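PDB 2I6H: hypothetical protein Atu0120 from Agrobacterium tumefaciens, which is of unknown function but belongs to the bacterial DUF924 family and folds as a mainly helical protein without beta strands. Local coordinates for residues A69-D74 and A111-D116. Residues are numbered along the deposited sequence; the frame is centred on the assembly and turned at random.
Sequences ARRELD and ARFFAD
Arg71 and Asp74, in the loop that follows helix 51-69, meet Phe113 and Phe114 of helix 108-120. The loop opens with a Schellman motif. Arg71 is the residue that leaves the helix, with positive phi (67°). Its side chain is bent at chi2 (-60°) and chi3, and the bends bring the guanidinium edge-on to the Asp74 carboxylate and close to Phe113 and Phe114. Arg71 NE lies 3.7 Å from CZ of Phe114. On the same guanidinium, Arg71 NH2 comes within 3.9 Å of CE2 of Phe113. The guanidinium plane is nearly perpendicular to the Phe114 ring, at 88°.

Asp74 receives this guanidinium side-on in a salt bridge. Arg71 NE points to the syn lone pair of Asp74 OD1 at 3.0 Å, in a nearly straight bond. Arg71 NH2 reaches Asp74 OD2 at 2.8 Å and approaches from outside the carboxylate plane. These two main bonds hold the charged groups together. Both groups rest against Phe114, and Arg71 alone also reaches Phe113.

Phe114 is buried. Its ring also touches Leu77 in the loop and Met87 and Leu90 of helix 80-97, so it links the loop to the hydrophobic packing between the helices. Phe113 is exposed and meets only the outer end of Arg71 in this contact. Asp74 OD1 lies at the edge of the Phe114 ring, near its plane and 3.3 Å from CZ.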
loop_
_atom_site.group_PDB
_atom_site.type_symbol
_atom_site.label_atom_id
_atom_site.label_comp_id
_atom_site.label_asym_id
_atom_site.label_seq_id
_atom_site.Cartn_x
_atom_site.Cartn_y
_atom_site.Cartn_z
ATOM N N ALA A 69 -15.593 4.473 23.345
ATOM C CA ALA A 69 -16.330 3.196 23.432
ATOM C C ALA A 69 -17.512 3.298 24.407
ATOM O O ALA A 69 -18.477 2.570 24.256
ATOM C CB ALA A 69 -15.375 2.056 23.859
ATOM N N ARG A 70 -17.426 4.196 25.398
ATOM C CA ARG A 70 -18.519 4.384 26.371
ATOM C C ARG A 70 -19.567 5.367 25.836
ATOM O O ARG A 70 -20.524 5.729 26.539
ATOM C CB ARG A 70 -17.993 4.919 27.703
ATOM C CG ARG A 70 -17.372 3.864 28.587
ATOM C CD ARG A 70 -17.192 4.394 30.027
ATOM N NE ARG A 70 -16.472 5.679 30.040
ATOM C CZ ARG A 70 -15.138 5.816 30.114
ATOM N NH1 ARG A 70 -14.326 4.752 30.197
ATOM N NH2 ARG A 70 -14.604 7.045 30.118
ATOM N N ARG A 71 -19.367 5.822 24.603
ATOM C CA ARG A 71 -20.309 6.777 23.935
ATOM C C ARG A 71 -20.304 8.149 24.627
ATOM O O ARG A 71 -21.348 8.831 24.725
ATOM C CB ARG A 71 -21.754 6.188 23.819
ATOM C CG ARG A 71 -21.787 4.806 23.118
ATOM C CD ARG A 71 -21.220 4.908 21.684
ATOM N NE ARG A 71 -22.059 5.776 20.861
ATOM C CZ ARG A 71 -23.147 5.353 20.196
ATOM N NH1 ARG A 71 -23.505 4.071 20.232
ATOM N NH2 ARG A 71 -23.893 6.217 19.498
ATOM N N GLU A 72 -19.133 8.558 25.104
ATOM C CA GLU A 72 -18.978 9.884 25.733
ATOM C C GLU A 72 -18.542 10.939 24.732
ATOM O O GLU A 72 -18.637 12.156 25.023
ATOM C CB GLU A 72 -17.991 9.820 26.884
ATOM C CG GLU A 72 -18.578 9.007 28.056
ATOM C CD GLU A 72 -17.598 8.652 29.129
ATOM O OE1 GLU A 72 -16.391 8.990 29.036
ATOM O OE2 GLU A 72 -18.064 8.018 30.104
ATOM N N LEU A 73 -18.076 10.488 23.560
ATOM C CA LEU A 73 -17.502 11.406 22.576
ATOM C C LEU A 73 -18.284 11.486 21.264
ATOM O O LEU A 73 -17.705 11.874 20.230
ATOM C CB LEU A 73 -16.035 10.993 22.284
ATOM C CG LEU A 73 -15.153 10.896 23.544
ATOM C CD1 LEU A 73 -13.763 10.510 23.120
ATOM C CD2 LEU A 73 -15.173 12.272 24.308
ATOM N N ASP A 74 -19.588 11.142 21.295
ATOM C CA ASP A 74 -20.400 11.157 20.079
ATOM C C ASP A 74 -20.445 12.548 19.467
ATOM O O ASP A 74 -20.651 12.681 18.271
ATOM C CB ASP A 74 -21.864 10.708 20.317
ATOM C CG ASP A 74 -22.000 9.204 20.674
ATOM O OD1 ASP A 74 -21.021 8.543 21.072
ATOM O OD2 ASP A 74 -23.147 8.691 20.570
ATOM N N ALA A 111 -17.143 1.754 15.240
ATOM C CA ALA A 111 -16.327 2.500 14.249
ATOM C C ALA A 111 -17.065 2.623 12.915
ATOM O O ALA A 111 -17.095 3.716 12.326
ATOM C CB ALA A 111 -14.989 1.849 14.062
ATOM N N ARG A 112 -17.686 1.528 12.477
ATOM C CA ARG A 112 -18.401 1.487 11.205
ATOM C C ARG A 112 -19.606 2.409 11.236
ATOM O O ARG A 112 -19.897 3.124 10.267
ATOM C CB ARG A 112 -18.919 0.089 10.966
ATOM C CG ARG A 112 -17.900 -0.838 10.454
ATOM C CD ARG A 112 -18.597 -1.870 9.594
ATOM N NE ARG A 112 -19.557 -2.667 10.350
ATOM C CZ ARG A 112 -19.226 -3.503 11.329
ATOM N NH1 ARG A 112 -17.967 -3.625 11.692
ATOM N NH2 ARG A 112 -20.161 -4.204 11.960
ATOM N N PHE A 113 -20.325 2.378 12.362
ATOM C CA PHE A 113 -21.516 3.199 12.556
ATOM C C PHE A 113 -21.088 4.684 12.467
ATOM O O PHE A 113 -21.714 5.516 11.751
ATOM C CB PHE A 113 -22.109 2.892 13.944
ATOM C CG PHE A 113 -23.204 3.821 14.342
ATOM C CD1 PHE A 113 -24.453 3.749 13.719
ATOM C CD2 PHE A 113 -22.977 4.813 15.272
ATOM C CE1 PHE A 113 -25.493 4.653 14.086
ATOM C CE2 PHE A 113 -23.992 5.714 15.648
ATOM C CZ PHE A 113 -25.253 5.638 15.037
ATOM N N PHE A 114 -20.003 5.020 13.166
ATOM C CA PHE A 114 -19.485 6.374 13.093
ATOM C C PHE A 114 -18.910 6.745 11.727
ATOM O O PHE A 114 -19.088 7.887 11.290
ATOM C CB PHE A 114 -18.420 6.601 14.142
ATOM C CG PHE A 114 -18.958 6.807 15.561
ATOM C CD1 PHE A 114 -20.269 7.192 15.843
ATOM C CD2 PHE A 114 -18.077 6.621 16.625
ATOM C CE1 PHE A 114 -20.698 7.374 17.235
ATOM C CE2 PHE A 114 -18.482 6.820 17.970
ATOM C CZ PHE A 114 -19.789 7.227 18.258
ATOM N N ALA A 115 -18.225 5.808 11.059
ATOM C CA ALA A 115 -17.679 6.083 9.699
ATOM C C ALA A 115 -18.824 6.466 8.741
ATOM O O ALA A 115 -18.752 7.468 8.016
ATOM C CB ALA A 115 -16.904 4.880 9.135
ATOM N N ASP A 116 -19.883 5.672 8.780
ATOM C CA ASP A 116 -21.089 5.965 7.980
ATOM C C ASP A 116 -21.616 7.400 8.234
ATOM O O ASP A 116 -21.890 8.186 7.281
ATOM C CB ASP A 116 -22.183 4.944 8.316
ATOM C CG ASP A 116 -23.499 5.232 7.543
ATOM O OD1 ASP A 116 -23.527 5.094 6.292
ATOM O OD2 ASP A 116 -24.472 5.661 8.212
#